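Local coordinates for HcgC (Methanococcus maripaludis S2, PDB 5O4H), which probably acts as an S-adenosylmethionine-dependent methyltransferase in biosynthesis of the iron-guanylylpyridinol (FeGP) cofactor, and binds S-adenosyl-L-homocysteine, at residues I16-I21 and L225-I230; A50-S55 and S175-L180; Q74-D79 and K216-F221; V109-G114 and L131-P136. All blocks are in the same frame, centred on the assembly; numbering follows the deposited sequence.

Contact 1 of 4, residues I16-I21 and L225-I230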
# COMPACT_ATOMS: atom_id res chain seq x y z
N ILE C 16 22.09 0.17 10.15
CA ILE C 16 21.20 0.70 11.20
C ILE C 16 20.62 -0.50 11.93
O ILE C 16 20.07 -1.40 11.31
CB ILE C 16 20.06 1.58 10.58
CG1 ILE C 16 20.63 2.93 10.16
CG2 ILE C 16 18.87 1.76 11.52
CD1 ILE C 16 19.81 3.67 9.09
N LYS C 17 20.73 -0.49 13.25
CA LYS C 17 20.23 -1.55 14.09
C LYS C 17 18.92 -1.12 14.71
O LYS C 17 18.61 0.05 14.74
CB LYS C 17 21.23 -1.85 15.21
CG LYS C 17 22.55 -2.38 14.68
CD LYS C 17 23.47 -2.58 15.80
CE LYS C 17 24.79 -3.21 15.44
NZ LYS C 17 25.66 -3.33 16.63
N ILE C 18 18.17 -2.06 15.24
CA ILE C 18 16.89 -1.73 15.88
C ILE C 18 17.13 -0.73 17.00
O ILE C 18 16.40 0.24 17.13
CB ILE C 18 16.14 -2.99 16.38
CG1 ILE C 18 15.92 -4.02 15.25
CG2 ILE C 18 14.80 -2.61 17.03
CD1 ILE C 18 15.63 -5.36 15.75
N LYS C 19 18.16 -0.93 17.82
CA LYS C 19 18.47 -0.02 18.93
C LYS C 19 18.71 1.41 18.47
O LYS C 19 18.42 2.34 19.22
CB LYS C 19 19.68 -0.52 19.75
CG LYS C 19 21.01 -0.59 19.01
CD LYS C 19 22.15 -1.00 19.93
CE LYS C 19 23.43 -1.08 19.14
NZ LYS C 19 24.60 -1.54 19.94
N ASP C 20 19.27 1.60 17.27
CA ASP C 20 19.55 2.95 16.75
C ASP C 20 18.23 3.68 16.46
O ASP C 20 18.14 4.89 16.67
CB ASP C 20 20.35 2.86 15.45
CG ASP C 20 21.71 2.20 15.61
OD1 ASP C 20 22.29 2.29 16.71
OD2 ASP C 20 22.19 1.57 14.63
N ILE C 21 17.23 2.94 15.99
CA ILE C 21 15.91 3.50 15.68
C ILE C 21 15.26 3.85 17.02
O ILE C 21 14.70 4.92 17.17
CB ILE C 21 15.04 2.56 14.83
CG1 ILE C 21 15.78 2.10 13.55
CG2 ILE C 21 13.74 3.29 14.44
CD1 ILE C 21 15.01 1.18 12.69
N LEU C 225 17.61 -5.89 20.59
CA LEU C 225 17.63 -4.63 19.84
C LEU C 225 18.96 -4.44 19.15
O LEU C 225 19.08 -3.64 18.22
CB LEU C 225 17.41 -3.43 20.76
CG LEU C 225 16.12 -3.38 21.56
CD1 LEU C 225 16.09 -2.13 22.38
CD2 LEU C 225 14.88 -3.47 20.67
N ASN C 226 19.98 -5.16 19.60
CA ASN C 226 21.30 -5.07 19.05
C ASN C 226 21.47 -5.97 17.81
O ASN C 226 22.28 -6.89 17.81
CB ASN C 226 22.34 -5.41 20.14
CG ASN C 226 23.69 -4.85 19.88
OD1 ASN C 226 23.97 -4.29 18.82
ND2 ASN C 226 24.56 -4.97 20.86
N MET C 227 20.70 -5.69 16.77
CA MET C 227 20.77 -6.43 15.52
C MET C 227 20.21 -5.59 14.39
O MET C 227 19.43 -4.67 14.63
CB MET C 227 20.13 -7.80 15.58
CG MET C 227 18.64 -7.81 15.44
SD MET C 227 18.03 -9.47 15.77
CE MET C 227 18.81 -10.39 14.41
N SER C 228 20.63 -5.88 13.16
CA SER C 228 20.20 -5.15 11.97
C SER C 228 18.73 -5.07 11.90
O SER C 228 18.03 -6.07 12.16
CB SER C 228 20.70 -5.82 10.69
OG SER C 228 22.11 -5.72 10.68
N ALA C 229 18.24 -3.90 11.53
CA ALA C 229 16.80 -3.72 11.38
C ALA C 229 16.24 -4.52 10.21
O ALA C 229 15.15 -5.08 10.31
CB ALA C 229 16.49 -2.25 11.18
N ILE C 230 16.98 -4.60 9.10
CA ILE C 230 16.54 -5.30 7.89
C ILE C 230 17.64 -6.06 7.21
O ILE C 230 18.79 -5.62 7.20
CB ILE C 230 16.03 -4.20 6.89
CG1 ILE C 230 14.78 -3.48 7.44
CG2 ILE C 230 15.71 -4.79 5.46
CD1 ILE C 230 14.32 -2.28 6.64
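Ile16 and Lys17 lead into helix 18-37, with Lys17 at its N-cap, and segment 225-230, which leads into strand 230-234, runs along them. Lys17 and Ser228 make a single backbone bridge, their CA atoms 4.2 Å apart. Three backbone bonds tie the two segments. Ala229 N donates to Ile16 O at 3.1 Å. Ile18 N and Lys19 N donate to Met227 O and Leu225 O, and these carbonyls take up the first amides of the helix.

The side chain of Ile18 points toward the other segment. Its CG2 meets Leu225 CD2 at 3.7 Å, the two side chains crossing at about a right angle. Its other branch turns beside the backbone N (chi1 -56°) and brings CD1 alongside Met227 CG at 3.9 Å. Ile21 CD1 reaches Ala229 CB at 4.0 Å.

Asn226 centres an inverse gamma turn, and its side-chain oxygen collects two lysines. Lys17 is extended beyond CG, and its NZ donates to Asn226 OD1 at 2.9 Å in the carbonyl plane. Lys19 runs alongside too, but its bond from NZ to OD1 is weak. Ser228 OG turns to Ser14 O instead. The amide oxygen may be polarised by the two ammonium groups, one of them only weakly bonded, and it brings the two lysine ends together without a carboxylate across the contact, while the apolar half packs against the protein interior.

Contact 2 of 4, residues A50-S55 and S175-L180. With SAH (S-adenosyl-L-homocysteine), chain Q.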
# COMPACT_ATOMS: atom_id res chain seq x y z
N ALA C 50 8.61 3.25 33.03
CA ALA C 50 10.01 3.09 32.69
C ALA C 50 10.24 2.60 31.26
O ALA C 50 11.20 3.02 30.63
CB ALA C 50 10.67 2.12 33.66
N TYR C 51 9.39 1.72 30.76
CA TYR C 51 9.52 1.20 29.41
C TYR C 51 8.70 2.07 28.46
O TYR C 51 7.58 2.37 28.81
CB TYR C 51 9.05 -0.26 29.36
CG TYR C 51 8.88 -0.84 27.97
CD1 TYR C 51 7.69 -0.70 27.28
CD2 TYR C 51 9.90 -1.57 27.37
CE1 TYR C 51 7.51 -1.24 26.01
CE2 TYR C 51 9.74 -2.12 26.11
CZ TYR C 51 8.54 -1.96 25.44
OH TYR C 51 8.38 -2.52 24.20
N LEU C 52 9.19 2.46 27.28
CA LEU C 52 10.53 2.23 26.72
C LEU C 52 11.30 3.54 26.80
O LEU C 52 12.49 3.54 27.10
CB LEU C 52 10.42 1.73 25.27
CG LEU C 52 11.72 1.39 24.55
CD1 LEU C 52 12.64 0.57 25.40
CD2 LEU C 52 11.44 0.67 23.25
N SER C 53 10.65 4.68 26.54
CA SER C 53 11.31 5.99 26.58
C SER C 53 11.54 6.55 27.98
O SER C 53 12.34 7.47 28.15
CB SER C 53 10.52 7.02 25.77
OG SER C 53 9.12 6.79 26.00
N GLY C 54 10.82 6.03 28.97
CA GLY C 54 10.94 6.52 30.34
C GLY C 54 12.32 6.55 30.92
O GLY C 54 12.69 7.52 31.58
N SER C 55 13.10 5.50 30.66
CA SER C 55 14.46 5.42 31.17
C SER C 55 15.33 6.60 30.72
O SER C 55 15.94 7.27 31.56
CB SER C 55 15.11 4.11 30.73
OG SER C 55 16.42 4.01 31.26
N SER C 175 1.64 6.30 19.47
CA SER C 175 2.86 7.10 19.59
C SER C 175 3.90 6.30 20.38
O SER C 175 4.97 6.85 20.68
CB SER C 175 2.54 8.38 20.35
OG SER C 175 2.05 8.00 21.62
N GLY C 176 3.60 5.06 20.76
CA GLY C 176 4.50 4.21 21.52
C GLY C 176 5.82 4.03 20.80
O GLY C 176 5.85 3.80 19.60
N THR C 177 6.92 4.16 21.53
CA THR C 177 8.25 4.03 20.93
C THR C 177 8.42 2.78 20.09
O THR C 177 8.85 2.87 18.95
CB THR C 177 9.30 4.07 22.03
OG1 THR C 177 9.11 5.26 22.78
CG2 THR C 177 10.73 4.01 21.51
N MET C 178 8.10 1.62 20.64
CA MET C 178 8.28 0.36 19.86
C MET C 178 7.32 0.27 18.69
O MET C 178 7.75 -0.28 17.68
CB MET C 178 8.27 -0.96 20.67
CG MET C 178 9.62 -1.43 21.31
SD MET C 178 11.34 -1.23 20.63
CE MET C 178 11.31 -2.29 19.26
N THR C 179 6.07 0.79 18.75
CA THR C 179 5.12 0.78 17.61
C THR C 179 5.74 1.63 16.50
O THR C 179 5.71 1.23 15.32
CB THR C 179 3.75 1.45 17.95
OG1 THR C 179 3.07 0.62 18.87
CG2 THR C 179 2.82 1.66 16.73
N LEU C 180 6.29 2.78 16.86
CA LEU C 180 6.91 3.68 15.86
C LEU C 180 8.10 3.01 15.21
O LEU C 180 8.29 3.11 14.01
CB LEU C 180 7.30 5.01 16.48
CG LEU C 180 6.16 5.91 16.93
CD1 LEU C 180 6.68 7.05 17.72
CD2 LEU C 180 5.40 6.46 15.77
N SAH Q . 4.79 5.50 26.39
CA SAH Q . 5.87 4.46 26.43
CB SAH Q . 5.22 3.07 26.48
CG SAH Q . 4.48 2.89 27.79
SD SAH Q . 4.20 1.18 28.17
C SAH Q . 6.75 4.52 25.20
O SAH Q . 6.38 5.19 24.21
OXT SAH Q . 7.84 3.91 25.19
C5' SAH Q . 3.56 1.31 29.81
C4' SAH Q . 4.71 1.46 30.83
O4' SAH Q . 4.17 1.97 32.05
C3' SAH Q . 5.27 0.09 31.22
O3' SAH Q . 6.60 0.29 31.75
C2' SAH Q . 4.32 -0.34 32.34
O2' SAH Q . 4.88 -1.29 33.25
C1' SAH Q . 4.13 0.98 33.08
N9 SAH Q . 2.83 1.14 33.76
C8 SAH Q . 1.61 0.72 33.35
N7 SAH Q . 0.68 1.12 34.26
C5 SAH Q . 1.30 1.82 35.22
C6 SAH Q . 0.89 2.53 36.45
N6 SAH Q . -0.41 2.54 36.81
N1 SAH Q . 1.84 3.15 37.18
C2 SAH Q . 3.15 3.12 36.84
N3 SAH Q . 3.59 2.49 35.73
C4 SAH Q . 2.72 1.83 34.90
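Leu52 and Thr177 meet where the loop after strand 42-48, running into helix 54-61, faces the start of helix 177-193 across the amino-acid end of S-adenosyl-L-homocysteine (SAH). Such a loop of a Rossmann-like sheet commonly holds the cofactor in methyltransferases.

No direct hydrogen bond joins the two segments; polar contacts run through the ligand. Leu52 N donates to SAH OXT at 2.9 Å, and Ser53 N to the same oxygen at 3.2 Å. The peptide before Leu52 is cis. Thr177 N gives SAH O a 2.9 Å bond. Thr177 OG1 lies near both carboxylate oxygens, and Lys29 also bonds to it. The carboxylate is thus held at the N-terminal end of helix 177-193, which would probably favour its negative charge. Tyr51 N donates to the ribose O3'.

Apolar contacts are direct. Leu52 CG lies anti to the backbone N (chi1 -178°), and CD2 meets Thr177 CG2 at 3.8 Å. Met178 has two conformers, so its very short approaches to Leu52 are doubtful. Leu52 CB also sits over the centre of the Tyr51 ring. At that ring's edge, near its plane, lies SAH SD, 4.1 Å from Tyr51 CD1.

Contact 3 of 4, residues Q74-D79 and K216-F221. With SAH (S-adenosyl-L-homocysteine), chain Q.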
# COMPACT_ATOMS: atom_id res chain seq x y z
N GLN C 74 5.68 -2.54 37.42
CA GLN C 74 6.48 -3.76 37.33
C GLN C 74 7.82 -3.55 38.04
O GLN C 74 8.67 -2.83 37.51
CB GLN C 74 6.76 -4.11 35.86
CG GLN C 74 5.52 -4.36 35.00
CD GLN C 74 4.88 -5.71 35.19
OE1 GLN C 74 5.45 -6.63 35.78
NE2 GLN C 74 3.69 -5.86 34.65
N PRO C 75 8.06 -4.15 39.21
CA PRO C 75 9.35 -3.93 39.89
C PRO C 75 10.61 -4.31 39.10
O PRO C 75 11.64 -3.66 39.27
CB PRO C 75 9.24 -4.77 41.17
CG PRO C 75 7.83 -5.07 41.34
CD PRO C 75 7.18 -5.03 40.01
N HIS C 76 10.54 -5.35 38.24
CA HIS C 76 11.71 -5.78 37.46
C HIS C 76 12.19 -4.71 36.45
O HIS C 76 13.32 -4.79 35.97
CB HIS C 76 11.45 -7.13 36.76
CG HIS C 76 10.67 -7.00 35.49
ND1 HIS C 76 9.31 -6.84 35.50
CD2 HIS C 76 11.11 -7.01 34.21
CE1 HIS C 76 8.95 -6.76 34.23
NE2 HIS C 76 10.00 -6.86 33.43
N LEU C 77 11.34 -3.70 36.14
CA LEU C 77 11.74 -2.65 35.21
C LEU C 77 12.82 -1.73 35.80
O LEU C 77 13.28 -0.85 35.09
CB LEU C 77 10.56 -1.91 34.65
CG LEU C 77 9.79 -2.73 33.61
CD1 LEU C 77 8.66 -1.96 33.07
CD2 LEU C 77 10.68 -3.16 32.44
N LYS C 78 13.27 -1.94 37.06
CA LYS C 78 14.35 -1.14 37.62
C LYS C 78 15.58 -1.46 36.74
O LYS C 78 16.44 -0.61 36.58
CB LYS C 78 14.65 -1.55 39.06
CG LYS C 78 15.71 -0.67 39.72
CD LYS C 78 15.89 -0.94 41.21
CE LYS C 78 17.02 -0.11 41.76
NZ LYS C 78 17.02 -0.07 43.24
N ASP C 79 15.64 -2.69 36.15
CA ASP C 79 16.72 -3.17 35.27
C ASP C 79 16.86 -2.35 33.96
O ASP C 79 17.91 -2.42 33.35
CB ASP C 79 16.48 -4.65 34.89
CG ASP C 79 16.45 -5.62 36.05
OD1 ASP C 79 17.00 -5.28 37.13
OD2 ASP C 79 15.87 -6.72 35.89
N LYS C 216 10.20 -11.18 31.54
CA LYS C 216 10.77 -10.28 32.55
C LYS C 216 12.27 -10.27 32.44
O LYS C 216 12.99 -10.38 33.44
CB LYS C 216 10.27 -10.66 33.96
CG LYS C 216 8.76 -10.48 34.07
CD LYS C 216 8.22 -10.83 35.42
CE LYS C 216 6.89 -10.17 35.72
NZ LYS C 216 5.83 -10.57 34.76
N ASN C 217 12.75 -10.14 31.18
CA ASN C 217 14.15 -10.15 30.86
C ASN C 217 14.58 -8.91 30.10
O ASN C 217 14.64 -8.91 28.89
CB ASN C 217 14.47 -11.44 30.10
CG ASN C 217 15.91 -11.80 30.15
OD1 ASN C 217 16.78 -10.95 30.31
ND2 ASN C 217 16.21 -13.08 29.91
N VAL C 218 14.91 -7.86 30.82
CA VAL C 218 15.36 -6.61 30.20
C VAL C 218 16.70 -6.82 29.46
O VAL C 218 16.87 -6.30 28.36
CB VAL C 218 15.47 -5.48 31.25
CG1 VAL C 218 16.10 -4.23 30.64
CG2 VAL C 218 14.10 -5.16 31.85
N LYS C 219 17.64 -7.57 30.04
CA LYS C 219 18.94 -7.80 29.38
C LYS C 219 18.76 -8.47 28.02
O LYS C 219 19.38 -8.04 27.05
CB LYS C 219 19.87 -8.65 30.26
CG LYS C 219 20.40 -7.92 31.48
CD LYS C 219 21.12 -8.87 32.41
CE LYS C 219 21.75 -8.13 33.56
NZ LYS C 219 22.25 -9.05 34.62
N LYS C 220 17.95 -9.52 27.96
CA LYS C 220 17.69 -10.25 26.72
C LYS C 220 17.02 -9.30 25.71
O LYS C 220 17.36 -9.33 24.54
CB LYS C 220 16.82 -11.49 26.97
CG LYS C 220 16.62 -12.36 25.73
CD LYS C 220 15.72 -13.54 26.03
CE LYS C 220 15.38 -14.31 24.78
NZ LYS C 220 14.10 -15.07 24.87
N PHE C 221 16.09 -8.45 26.17
CA PHE C 221 15.42 -7.49 25.29
C PHE C 221 16.45 -6.54 24.68
O PHE C 221 16.44 -6.32 23.48
CB PHE C 221 14.34 -6.71 26.06
CG PHE C 221 13.89 -5.42 25.43
CD1 PHE C 221 13.09 -5.43 24.29
CD2 PHE C 221 14.23 -4.20 25.98
CE1 PHE C 221 12.67 -4.23 23.70
CE2 PHE C 221 13.80 -3.01 25.42
CZ PHE C 221 13.02 -3.03 24.28
N SAH Q . 4.79 5.50 26.39
CA SAH Q . 5.87 4.46 26.43
CB SAH Q . 5.22 3.07 26.48
CG SAH Q . 4.48 2.89 27.79
SD SAH Q . 4.20 1.18 28.17
C SAH Q . 6.75 4.52 25.20
O SAH Q . 6.38 5.19 24.21
OXT SAH Q . 7.84 3.91 25.19
C5' SAH Q . 3.56 1.31 29.81
C4' SAH Q . 4.71 1.46 30.83
O4' SAH Q . 4.17 1.97 32.05
C3' SAH Q . 5.27 0.09 31.22
O3' SAH Q . 6.60 0.29 31.75
C2' SAH Q . 4.32 -0.34 32.34
O2' SAH Q . 4.88 -1.29 33.25
C1' SAH Q . 4.13 0.98 33.08
N9 SAH Q . 2.83 1.14 33.76
C8 SAH Q . 1.61 0.72 33.35
N7 SAH Q . 0.68 1.12 34.26
C5 SAH Q . 1.30 1.82 35.22
C6 SAH Q . 0.89 2.53 36.45
N6 SAH Q . -0.41 2.54 36.81
N1 SAH Q . 1.84 3.15 37.18
C2 SAH Q . 3.15 3.12 36.84
N3 SAH Q . 3.59 2.49 35.73
C4 SAH Q . 2.72 1.83 34.90
O HOH W 1 14.59 -7.94 33.80
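His76 lies beneath Lys216 where the 3-10 turn 75-79, after strand 65-72 of the Rossmann-like sheet, meets the residues leading into helix 218-225. In the close part, a CH-pi contact, Lys216 CB stands over the ring's centre, 3.8 Å from the His76 centroid and 13° off the ring normal. CG follows over the same face, 3.7 Å from His76 CE1. The opposite face carries Leu77 CG. His76 NE2 bonds to Val212 O, which helps fix the ring's rotation.

Val218 packs beside it. Its CG2 meets Leu77 CD2 at 4.0 Å, while Val218 CB packs on Asp79 CB at 3.9 Å. Buried Leu77 brings CD1 within 3.3 Å of the ribose O3' of S-adenosyl-L-homocysteine.

The outer side is looser. Asp79 and Lys216 are exposed, and no direct hydrogen bond joins the segments. One water bridges them, donating to Asp79 OD2 at 2.7 Å and to Lys216 O, and accepting from Val218 N. The bend at chi4 (61°) turns Lys216 NZ to Phe213 O, while CB and CG rest on the ring. The lysine is thus a hydrocarbon lid, one water links the segments, and the ends of His76 and Lys216 bond to helix 208-214.

Contact 4 of 4, residues V109-G114 and L131-P136. With SAH (S-adenosyl-L-homocysteine), chain Q.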
# COMPACT_ATOMS: atom_id res chain seq x y z
N VAL C 109 5.65 16.34 37.18
CA VAL C 109 5.07 15.00 37.05
C VAL C 109 4.98 14.69 35.56
O VAL C 109 4.47 15.51 34.80
CB VAL C 109 3.69 14.82 37.74
CG1 VAL C 109 3.11 13.46 37.43
CG2 VAL C 109 3.82 15.03 39.25
N ILE C 110 5.47 13.52 35.14
CA ILE C 110 5.42 13.10 33.75
C ILE C 110 4.80 11.72 33.68
O ILE C 110 5.35 10.78 34.26
CB ILE C 110 6.80 13.14 33.05
CG1 ILE C 110 7.40 14.54 33.18
CG2 ILE C 110 6.66 12.72 31.56
CD1 ILE C 110 8.67 14.75 32.44
N ASP C 111 3.66 11.58 32.99
CA ASP C 111 2.99 10.29 32.85
C ASP C 111 3.25 9.73 31.44
O ASP C 111 2.74 10.29 30.48
CB ASP C 111 1.48 10.41 33.08
CG ASP C 111 0.78 9.13 32.67
OD1 ASP C 111 1.37 8.05 32.86
OD2 ASP C 111 -0.31 9.21 32.04
N LEU C 112 4.02 8.66 31.34
CA LEU C 112 4.35 8.02 30.06
C LEU C 112 3.70 6.62 29.96
O LEU C 112 4.08 5.85 29.09
CB LEU C 112 5.86 7.85 29.97
CG LEU C 112 6.71 9.10 30.19
CD1 LEU C 112 8.16 8.75 30.22
CD2 LEU C 112 6.45 10.12 29.11
N THR C 113 2.74 6.31 30.82
CA THR C 113 2.13 4.99 30.85
C THR C 113 1.20 4.66 29.72
O THR C 113 1.04 3.49 29.40
CB THR C 113 1.48 4.75 32.18
OG1 THR C 113 0.39 5.64 32.36
CG2 THR C 113 2.49 4.88 33.31
N GLY C 114 0.58 5.64 29.10
CA GLY C 114 -0.30 5.34 27.99
C GLY C 114 -1.56 4.57 28.34
O GLY C 114 -2.10 4.69 29.44
N LEU C 131 2.86 19.47 34.70
CA LEU C 131 2.35 18.14 34.47
C LEU C 131 2.43 17.88 32.99
O LEU C 131 1.95 18.68 32.22
CB LEU C 131 0.89 17.97 34.92
CG LEU C 131 0.21 16.67 34.47
CD1 LEU C 131 0.88 15.43 35.08
CD2 LEU C 131 -1.24 16.69 34.82
N ILE C 132 3.02 16.76 32.59
CA ILE C 132 3.12 16.36 31.18
C ILE C 132 2.52 14.96 31.10
O ILE C 132 2.91 14.08 31.86
CB ILE C 132 4.54 16.33 30.58
CG1 ILE C 132 5.22 17.70 30.69
CG2 ILE C 132 4.53 15.84 29.09
CD1 ILE C 132 6.68 17.66 30.36
N VAL C 133 1.57 14.75 30.19
CA VAL C 133 0.96 13.44 30.02
C VAL C 133 1.24 13.03 28.58
O VAL C 133 0.96 13.80 27.68
CB VAL C 133 -0.56 13.44 30.31
CG1 VAL C 133 -1.18 12.07 30.00
CG2 VAL C 133 -0.84 13.81 31.76
N GLU C 134 1.75 11.82 28.37
CA GLU C 134 2.00 11.36 27.01
C GLU C 134 0.71 10.85 26.44
O GLU C 134 0.02 10.03 27.06
CB GLU C 134 3.05 10.24 26.95
CG GLU C 134 3.40 9.83 25.53
CD GLU C 134 4.62 8.97 25.32
OE1 GLU C 134 5.09 8.36 26.31
OE2 GLU C 134 5.06 8.83 24.15
N ASP C 135 0.38 11.33 25.25
CA ASP C 135 -0.81 10.93 24.54
C ASP C 135 -0.42 9.66 23.76
O ASP C 135 0.42 9.75 22.87
CB ASP C 135 -1.25 12.05 23.58
CG ASP C 135 -2.44 11.73 22.73
OD1 ASP C 135 -3.01 10.62 22.90
OD2 ASP C 135 -2.87 12.62 21.95
N PRO C 136 -1.00 8.49 24.08
CA PRO C 136 -0.63 7.26 23.35
C PRO C 136 -1.23 7.15 21.96
O PRO C 136 -0.84 6.28 21.20
CB PRO C 136 -1.18 6.17 24.26
CG PRO C 136 -2.40 6.77 24.86
CD PRO C 136 -2.02 8.20 25.11
N SAH Q . 4.79 5.50 26.39
CA SAH Q . 5.87 4.46 26.43
CB SAH Q . 5.22 3.07 26.48
CG SAH Q . 4.48 2.89 27.79
SD SAH Q . 4.20 1.18 28.17
C SAH Q . 6.75 4.52 25.20
O SAH Q . 6.38 5.19 24.21
OXT SAH Q . 7.84 3.91 25.19
C5' SAH Q . 3.56 1.31 29.81
C4' SAH Q . 4.71 1.46 30.83
O4' SAH Q . 4.17 1.97 32.05
C3' SAH Q . 5.27 0.09 31.22
O3' SAH Q . 6.60 0.29 31.75
C2' SAH Q . 4.32 -0.34 32.34
O2' SAH Q . 4.88 -1.29 33.25
C1' SAH Q . 4.13 0.98 33.08
N9 SAH Q . 2.83 1.14 33.76
C8 SAH Q . 1.61 0.72 33.35
N7 SAH Q . 0.68 1.12 34.26
C5 SAH Q . 1.30 1.82 35.22
C6 SAH Q . 0.89 2.53 36.45
N6 SAH Q . -0.41 2.54 36.81
N1 SAH Q . 1.84 3.15 37.18
C2 SAH Q . 3.15 3.12 36.84
N3 SAH Q . 3.59 2.49 35.73
C4 SAH Q . 2.72 1.83 34.90
O HOH W 2 -0.09 8.55 29.30
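Asp111 is paired with Val133 on neighbouring parallel strands, in the beta-alpha-beta unit 108-111, 120-123, 130-134 of the Rossmann-like sheet, and Glu134 N donates to Asp111 O at 2.8 Å. Ile132 N to Val109 O and Asp111 N to Ile132 O complete the ladder.

Glu134 can be followed outward. CB lies 3.5 Å from Asp111 O and 4.0 Å from Leu112 CD2. CG is anti to the backbone N (chi1 -175°), and the chain runs on extended. CD lies 3.6 Å from the amino nitrogen of S-adenosyl-L-homocysteine, SAH N. OE1 accepts from SAH N at 2.9 Å and also lies 3.6 Å from Leu112 CD2, while OE2 makes a salt bridge with Lys29. Leu112 O takes a second bond from SAH N, at 2.8 Å.

Asp111 OD1 makes an Asx turn with Thr113 N and also accepts from Thr113 OG1 at 2.6 Å, using its syn lone pair. OD2 is salt-bridged to Arg153, and a water joins it to Gly114 N and Glu134 O.

Ile110 and Ile132 lie side by side on one sheet face; Val109, Leu131 and Val133 are on the other, where Val133 touches helix 150-153. Strands 42-48 and 159-167 flank the pair.

In the fold
Contacts 2 and 4 lie closest together, their centres 11 Å apart, while contacts 1 and 4 are 26 Å apart on opposite sides of the chain's centre. Contact 4 joins two strands of the seven-stranded mixed sheet, and contacts 2 and 3 use loops after its strands 42-48 and 65-72. Contacts 2, 3 and 4 all touch the bound S-adenosyl-L-homocysteine. Contact 1 borders the three-stranded antiparallel sheet, and its centre lies 15 Å from that of contact 2. Along the chain, contact 1 encloses the other three, contacts 2 and 3 cross, and contact 4 is nested within both. Distant parts of the sequence thus meet round one ligand pocket.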